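Local coordinates for ancylostoma secreted protein 2 (Necator americanus, PDB 4NUK), which is a secreted CAP-superfamily protein of a hookworm that binds metal ions such as zinc and copper, its wider biological role being less certain, at residues A[57-62]-A[187-192]; A[127-132]-A[144-149]. All coordinates share one frame; numbering follows the deposited sequence.

Contact 1: A[57-62]-A[187-192]; sequences NAPKAA and DIYEKG
Y189 reaches across from 187-192 and lays its ring alongside the chain of 57-62, in a loop-to-loop junction of the CAP domain where the two backbones meet in a single beta bridge, A61 with K191. The segment 57-62 leads into strand 64-69; the loop holding 187-192 comes after the last long strand, 171-178. CG of Y189 sits between the backbone N and the carbonyl carbon (chi1 55°), which swings the ring toward the other loop. Its hydroxyl ends on a lone pair of the P59 carbonyl, in the carbonyl plane, with OH 2.8 Å from O. The methyl of A61 meets the same ring obliquely, CB to CD1 of Y189 at 3.3 Å, while the carbonyl O of K60 lies at the ring's edge. V45 of helix 28-46 also touches Y189.

K191 crosses P59 obliquely at the CB-CG side of its ring, CG of K191 3.5 Å from CB of P59; the bends at chi2 and chi3 carry NZ on to the carbonyl of Q133. One residue past the bridge, the A62 methyl packs on CG of E190. Two backbone bonds close the junction. G192 N donates to K60 O at 3.2 Å, whereas the bond from A62 N to E190 O is nearly straight, 174° at the hydrogen and 2.9 Å long.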
ATOM      1  N   ASN A  57     -15.829  -3.580 -11.603  1.00 31.53           N
ATOM      2  CA  ASN A  57     -14.542  -3.020 -11.244  1.00 28.20           C
ATOM      3  C   ASN A  57     -14.648  -2.077 -10.058  1.00 28.71           C
ATOM      4  O   ASN A  57     -15.746  -1.742  -9.616  1.00 29.44           O
ATOM      5  CB  ASN A  57     -13.951  -2.284 -12.436  1.00 28.63           C
ATOM      6  CG  ASN A  57     -13.360  -3.222 -13.445  1.00 31.31           C
ATOM      7  OD1 ASN A  57     -13.244  -4.419 -13.195  1.00 34.36           O
ATOM      8  ND2 ASN A  57     -12.962  -2.687 -14.586  1.00 31.36           N
ATOM      9  N   ALA A  58     -13.514  -1.652  -9.525  1.00 26.99           N
ATOM     10  CA  ALA A  58     -13.565  -0.668  -8.455  1.00 27.39           C
ATOM     11  C   ALA A  58     -13.887   0.672  -9.082  1.00 24.50           C
ATOM     12  O   ALA A  58     -13.399   0.967 -10.165  1.00 28.32           O
ATOM     13  CB  ALA A  58     -12.248  -0.604  -7.709  1.00 22.38           C
ATOM     14  N   PRO A  59     -14.704   1.488  -8.400  1.00 29.84           N
ATOM     15  CA  PRO A  59     -15.071   2.822  -8.900  1.00 22.43           C
ATOM     16  C   PRO A  59     -13.859   3.692  -9.198  1.00 28.23           C
ATOM     17  O   PRO A  59     -12.850   3.636  -8.486  1.00 27.40           O
ATOM     18  CB  PRO A  59     -15.889   3.429  -7.750  1.00 22.66           C
ATOM     19  CG  PRO A  59     -15.648   2.549  -6.561  1.00 27.15           C
ATOM     20  CD  PRO A  59     -15.333   1.188  -7.100  1.00 27.03           C
ATOM     21  N   LYS A  60     -13.957   4.475 -10.270  1.00 26.79           N
ATOM     22  CA  LYS A  60     -12.935   5.444 -10.605  1.00 24.94           C
ATOM     23  C   LYS A  60     -12.709   6.331  -9.386  1.00 24.04           C
ATOM     24  O   LYS A  60     -13.604   6.481  -8.558  1.00 21.17           O
ATOM     25  CB  LYS A  60     -13.394   6.277 -11.803  1.00 28.92           C
ATOM     26  CG  LYS A  60     -13.561   5.485 -13.086  1.00 29.82           C
ATOM     27  CD  LYS A  60     -14.254   6.310 -14.164  1.00 37.57           C
ATOM     28  CE  LYS A  60     -14.302   5.575 -15.511  1.00 43.99           C
ATOM     29  NZ  LYS A  60     -15.587   5.833 -16.240  1.00 43.66           N
ATOM     30  N   ALA A  61     -11.517   6.908  -9.262  1.00 19.04           N
ATOM     31  CA  ALA A  61     -11.246   7.805  -8.149  1.00 20.97           C
ATOM     32  C   ALA A  61     -11.120   9.254  -8.615  1.00 27.33           C
ATOM     33  O   ALA A  61     -10.453   9.539  -9.611  1.00 26.45           O
ATOM     34  CB  ALA A  61     -10.002   7.378  -7.431  1.00 28.95           C
ATOM     35  N   ALA A  62     -11.748  10.167  -7.876  1.00 26.86           N
ATOM     36  CA  ALA A  62     -11.768  11.587  -8.240  1.00 28.46           C
ATOM     37  C   ALA A  62     -10.438  12.304  -8.009  1.00 33.92           C
ATOM     38  O   ALA A  62     -10.105  13.242  -8.742  1.00 35.78           O
ATOM     39  CB  ALA A  62     -12.897  12.313  -7.504  1.00 28.82           C
ATOM     40  N   ASP A 187     -14.070   6.974   3.981  1.00 23.09           N
ATOM     41  CA  ASP A 187     -13.981   6.423   2.639  1.00 23.72           C
ATOM     42  C   ASP A 187     -12.547   6.119   2.273  1.00 21.05           C
ATOM     43  O   ASP A 187     -11.647   6.868   2.627  1.00 21.28           O
ATOM     44  CB  ASP A 187     -14.579   7.397   1.619  1.00 25.16           C
ATOM     45  CG  ASP A 187     -16.043   7.661   1.870  1.00 24.93           C
ATOM     46  OD1 ASP A 187     -16.641   6.938   2.686  1.00 24.35           O
ATOM     47  OD2 ASP A 187     -16.599   8.586   1.255  1.00 35.05           O
ATOM     48  N   ILE A 188     -12.333   5.024   1.551  1.00 22.37           N
ATOM     49  CA  ILE A 188     -11.003   4.713   1.044  1.00 18.30           C
ATOM     50  C   ILE A 188     -10.596   5.834   0.086  1.00 21.34           C
ATOM     51  O   ILE A 188      -9.531   6.416   0.209  1.00 21.75           O
ATOM     52  CB  ILE A 188     -11.002   3.382   0.299  1.00 17.09           C
ATOM     53  CG1 ILE A 188     -11.571   2.274   1.189  1.00 17.45           C
ATOM     54  CG2 ILE A 188      -9.620   3.040  -0.163  1.00 14.48           C
ATOM     55  CD1 ILE A 188     -12.068   1.064   0.401  1.00 15.94           C
ATOM     56  N   TYR A 189     -11.465   6.145  -0.866  1.00 22.50           N
ATOM     57  CA  TYR A 189     -11.240   7.292  -1.731  1.00 21.28           C
ATOM     58  C   TYR A 189     -12.558   7.926  -2.219  1.00 28.52           C
ATOM     59  O   TYR A 189     -13.623   7.298  -2.195  1.00 27.08           O
ATOM     60  CB  TYR A 189     -10.291   6.938  -2.895  1.00 24.12           C
ATOM     61  CG  TYR A 189     -10.716   5.762  -3.743  1.00 20.93           C
ATOM     62  CD1 TYR A 189     -11.532   5.944  -4.841  1.00 24.42           C
ATOM     63  CD2 TYR A 189     -10.290   4.479  -3.454  1.00 19.94           C
ATOM     64  CE1 TYR A 189     -11.926   4.879  -5.629  1.00 24.31           C
ATOM     65  CE2 TYR A 189     -10.681   3.405  -4.228  1.00 21.47           C
ATOM     66  CZ  TYR A 189     -11.509   3.613  -5.316  1.00 23.83           C
ATOM     67  OH  TYR A 189     -11.911   2.564  -6.110  1.00 21.54           O
ATOM     68  N   GLU A 190     -12.478   9.194  -2.618  1.00 33.48           N
ATOM     69  CA  GLU A 190     -13.611   9.900  -3.200  1.00 31.81           C
ATOM     70  C   GLU A 190     -13.845   9.366  -4.605  1.00 26.54           C
ATOM     71  O   GLU A 190     -12.927   9.301  -5.417  1.00 23.92           O
ATOM     72  CB  GLU A 190     -13.338  11.403  -3.244  1.00 30.02           C
ATOM     73  CG  GLU A 190     -14.233  12.164  -4.203  1.00 34.00           C
ATOM     74  CD  GLU A 190     -14.908  13.375  -3.553  1.00 49.71           C
ATOM     75  OE1 GLU A 190     -14.179  14.275  -3.065  1.00 40.07           O
ATOM     76  OE2 GLU A 190     -16.168  13.419  -3.533  1.00 46.93           O
ATOM     77  N   LYS A 191     -15.077   8.960  -4.881  1.00 27.67           N
ATOM     78  CA  LYS A 191     -15.399   8.407  -6.188  1.00 28.75           C
ATOM     79  C   LYS A 191     -15.664   9.504  -7.223  1.00 24.42           C
ATOM     80  O   LYS A 191     -16.140  10.592  -6.895  1.00 25.36           O
ATOM     81  CB  LYS A 191     -16.581   7.437  -6.081  1.00 21.92           C
ATOM     82  CG  LYS A 191     -16.211   6.100  -5.468  1.00 24.51           C
ATOM     83  CD  LYS A 191     -17.358   5.537  -4.611  1.00 30.07           C
ATOM     84  CE  LYS A 191     -18.672   5.571  -5.353  1.00 26.49           C
ATOM     85  NZ  LYS A 191     -19.746   4.936  -4.574  1.00 23.27           N
ATOM     86  N   GLY A 192     -15.349   9.202  -8.474  1.00 23.21           N
ATOM     87  CA  GLY A 192     -15.592  10.125  -9.563  1.00 26.91           C
ATOM     88  C   GLY A 192     -14.596   9.927 -10.678  1.00 29.87           C
ATOM     89  O   GLY A 192     -13.732   9.046 -10.598  1.00 25.99           O
TER

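Contact 2: A[127-132]-A[144-149]; sequences AEKGVG and RGVGHY. With NI (nickel (II) ion), chain B.
Two long basic side chains cross between these loops in opposite directions, each heading for the other's backbone: K129 runs out toward 144-149, and R144 comes back toward 127-132. K129 is fully extended beyond CG and travels along the turn at R144 and G145, its CD 3.2 Å from the carbonyl O of R144. At the end NZ gives a hydrogen bond to the carbonyl O of G145, 2.9 Å away and tilted 24° from the carbonyl plane. R144 bends at chi3 (140°), which turns its guanidinium toward the helix end at K129 and G130. One face of that flat group has the G130 peptide over it, with the G130 carbonyl C 3.9 Å above the plane and offset toward the rim.

Beside the charged chains the contact becomes apolar. CG1 of V146 touches both CB of K129 and O of G130, and its CG2 lies against V131, 3.8 Å from CG2 of that residue. That same V131 methyl meets the ring of Y149 obliquely, 3.9 Å from CE2, and L126 touches both V131 and Y149. D52 takes the backbone N-H groups of V131 and G132.

H148 takes no part in the packing and binds the nickel ion through NE2 at 2.5 Å, with H88 as the other protein ligand; this is the metal site of the CAP fold, where zinc and copper are also seen. E125 OE1 accepts from the N-H of both H148 and Y149 at the start of helix 147-152, and so probably helps to position the metal ligand. The contact itself rests on one lysine-to-carbonyl hydrogen bond, with an arginine lying against a peptide, beside a small apolar cluster: K129 thereby joins the turn at G145 to the end of helix 125-128.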
ATOM      1  N   ALA A 127      -9.487  -8.304  -5.949  1.00 28.04           N
ATOM      2  CA  ALA A 127     -10.024  -9.264  -6.920  1.00 30.45           C
ATOM      3  C   ALA A 127     -10.469 -10.561  -6.236  1.00 29.44           C
ATOM      4  O   ALA A 127     -11.456 -11.176  -6.641  1.00 34.32           O
ATOM      5  CB  ALA A 127      -9.021  -9.551  -8.037  1.00 22.82           C
ATOM      6  N   GLU A 128      -9.756 -10.944  -5.181  1.00 32.24           N
ATOM      7  CA  GLU A 128      -9.994 -12.204  -4.478  1.00 29.24           C
ATOM      8  C   GLU A 128     -11.155 -12.144  -3.508  1.00 33.07           C
ATOM      9  O   GLU A 128     -11.973 -13.055  -3.451  1.00 37.64           O
ATOM     10  CB  GLU A 128      -8.742 -12.616  -3.707  1.00 29.42           C
ATOM     11  CG  GLU A 128      -7.755 -13.430  -4.518  1.00 44.36           C
ATOM     12  CD  GLU A 128      -8.184 -14.882  -4.630  1.00 67.67           C
ATOM     13  OE1 GLU A 128      -8.004 -15.476  -5.722  1.00 66.99           O
ATOM     14  OE2 GLU A 128      -8.703 -15.422  -3.617  1.00 56.53           O
ATOM     15  N   LYS A 129     -11.215 -11.082  -2.718  1.00 28.77           N
ATOM     16  CA  LYS A 129     -12.250 -10.971  -1.715  1.00 20.79           C
ATOM     17  C   LYS A 129     -13.332  -9.984  -2.123  1.00 24.56           C
ATOM     18  O   LYS A 129     -14.473 -10.094  -1.690  1.00 26.51           O
ATOM     19  CB  LYS A 129     -11.643 -10.598  -0.368  1.00 21.27           C
ATOM     20  CG  LYS A 129     -10.700 -11.647   0.182  1.00 26.37           C
ATOM     21  CD  LYS A 129      -9.934 -11.127   1.403  1.00 25.19           C
ATOM     22  CE  LYS A 129      -9.104 -12.224   2.068  1.00 24.00           C
ATOM     23  NZ  LYS A 129      -8.305 -11.719   3.227  1.00 26.19           N
ATOM     24  N   GLY A 130     -12.983  -9.021  -2.965  1.00 28.06           N
ATOM     25  CA  GLY A 130     -13.956  -8.044  -3.430  1.00 26.43           C
ATOM     26  C   GLY A 130     -14.192  -6.942  -2.422  1.00 27.12           C
ATOM     27  O   GLY A 130     -13.936  -7.120  -1.238  1.00 27.66           O
ATOM     28  N   VAL A 131     -14.677  -5.796  -2.891  1.00 28.60           N
ATOM     29  CA  VAL A 131     -14.898  -4.656  -2.010  1.00 23.99           C
ATOM     30  C   VAL A 131     -16.270  -4.049  -2.224  1.00 21.76           C
ATOM     31  O   VAL A 131     -17.075  -3.991  -1.313  1.00 24.53           O
ATOM     32  CB  VAL A 131     -13.803  -3.578  -2.190  1.00 28.08           C
ATOM     33  CG1 VAL A 131     -14.245  -2.240  -1.604  1.00 20.94           C
ATOM     34  CG2 VAL A 131     -12.516  -4.042  -1.554  1.00 26.39           C
ATOM     35  N   GLY A 132     -16.541  -3.593  -3.432  1.00 25.21           N
ATOM     36  CA  GLY A 132     -17.853  -3.058  -3.707  1.00 23.96           C
ATOM     37  C   GLY A 132     -17.768  -1.619  -4.144  1.00 27.40           C
ATOM     38  O   GLY A 132     -16.677  -1.057  -4.237  1.00 27.43           O
ATOM     39  N   ARG A 144     -14.460  -8.327   5.618  1.00 32.16           N
ATOM     40  CA  ARG A 144     -14.048  -9.009   4.400  1.00 29.69           C
ATOM     41  C   ARG A 144     -12.545  -9.245   4.403  1.00 28.17           C
ATOM     42  O   ARG A 144     -12.040 -10.039   3.617  1.00 33.84           O
ATOM     43  CB  ARG A 144     -14.406  -8.188   3.160  1.00 30.99           C
ATOM     44  CG  ARG A 144     -15.885  -7.979   2.901  1.00 30.51           C
ATOM     45  CD  ARG A 144     -16.047  -7.172   1.613  1.00 35.87           C
ATOM     46  NE  ARG A 144     -17.145  -7.635   0.767  1.00 45.23           N
ATOM     47  CZ  ARG A 144     -17.094  -8.731   0.013  1.00 42.12           C
ATOM     48  NH1 ARG A 144     -16.001  -9.481   0.019  1.00 41.75           N
ATOM     49  NH2 ARG A 144     -18.131  -9.085  -0.737  1.00 39.56           N
ATOM     50  N   GLY A 145     -11.831  -8.533   5.267  1.00 25.54           N
ATOM     51  CA  GLY A 145     -10.391  -8.672   5.350  1.00 21.91           C
ATOM     52  C   GLY A 145      -9.668  -8.220   4.093  1.00 24.66           C
ATOM     53  O   GLY A 145      -8.792  -8.924   3.590  1.00 27.30           O
ATOM     54  N   VAL A 146     -10.032  -7.039   3.592  1.00 23.00           N
ATOM     55  CA  VAL A 146      -9.348  -6.430   2.453  1.00 20.72           C
ATOM     56  C   VAL A 146      -8.509  -5.227   2.870  1.00 20.19           C
ATOM     57  O   VAL A 146      -8.303  -4.307   2.075  1.00 23.40           O
ATOM     58  CB  VAL A 146     -10.339  -5.953   1.373  1.00 20.51           C
ATOM     59  CG1 VAL A 146     -11.058  -7.130   0.761  1.00 20.74           C
ATOM     60  CG2 VAL A 146     -11.321  -4.957   1.962  1.00 16.63           C
ATOM     61  N   GLY A 147      -8.027  -5.240   4.107  1.00 17.62           N
ATOM     62  CA  GLY A 147      -7.395  -4.076   4.696  1.00 15.36           C
ATOM     63  C   GLY A 147      -6.011  -3.762   4.161  1.00 21.85           C
ATOM     64  O   GLY A 147      -5.448  -2.688   4.411  1.00 20.27           O
ATOM     65  N   HIS A 148      -5.435  -4.699   3.432  1.00 22.57           N
ATOM     66  CA  HIS A 148      -4.125  -4.442   2.866  1.00 20.81           C
ATOM     67  C   HIS A 148      -4.295  -3.750   1.539  1.00 18.44           C
ATOM     68  O   HIS A 148      -3.529  -2.854   1.194  1.00 19.43           O
ATOM     69  CB  HIS A 148      -3.339  -5.737   2.732  1.00 22.84           C
ATOM     70  CG  HIS A 148      -2.957  -6.335   4.052  1.00 28.27           C
ATOM     71  ND1 HIS A 148      -2.566  -7.648   4.196  1.00 28.17           N
ATOM     72  CD2 HIS A 148      -2.903  -5.791   5.290  1.00 22.21           C
ATOM     73  CE1 HIS A 148      -2.298  -7.890   5.466  1.00 25.95           C
ATOM     74  NE2 HIS A 148      -2.496  -6.780   6.150  1.00 26.65           N
ATOM     75  N   TYR A 149      -5.310  -4.172   0.797  1.00 17.67           N
ATOM     76  CA  TYR A 149      -5.690  -3.471  -0.418  1.00 17.96           C
ATOM     77  C   TYR A 149      -6.137  -2.045  -0.106  1.00 18.18           C
ATOM     78  O   TYR A 149      -5.673  -1.100  -0.739  1.00 20.82           O
ATOM     79  CB  TYR A 149      -6.809  -4.215  -1.159  1.00 20.34           C
ATOM     80  CG  TYR A 149      -7.550  -3.336  -2.140  1.00 17.81           C
ATOM     81  CD1 TYR A 149      -7.012  -3.045  -3.388  1.00 16.72           C
ATOM     82  CD2 TYR A 149      -8.772  -2.775  -1.805  1.00 20.55           C
ATOM     83  CE1 TYR A 149      -7.671  -2.229  -4.277  1.00 18.89           C
ATOM     84  CE2 TYR A 149      -9.453  -1.958  -2.688  1.00 20.85           C
ATOM     85  CZ  TYR A 149      -8.898  -1.685  -3.923  1.00 23.01           C
ATOM     86  OH  TYR A 149      -9.577  -0.875  -4.803  1.00 20.50           O
TER
HETATM   87 NI    NI B 300      -3.353  -6.674   8.446  1.00 38.58          NI

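Both contacts are partly buried, with lysines at the surface of contact 1 and a lysine and an arginine at that of contact 2. Contact 1 combines a short backbone pairing with a buried tyrosine and lies away from the metal site. Contact 2 joins the loop after helix 125-128 to the turn leading into helix 147-152 and to Y149 at its start; lysine-to-carbonyl bonding and valine packing hold it, and H148 binds nickel. Helix 147-152 meets both, through Y149 and T150. Their centres are 14 Å apart, yet CD of P59 lies 3.9 Å from O of G132, and the A58 methyl touches both tyrosine hydroxyls, one from each contact.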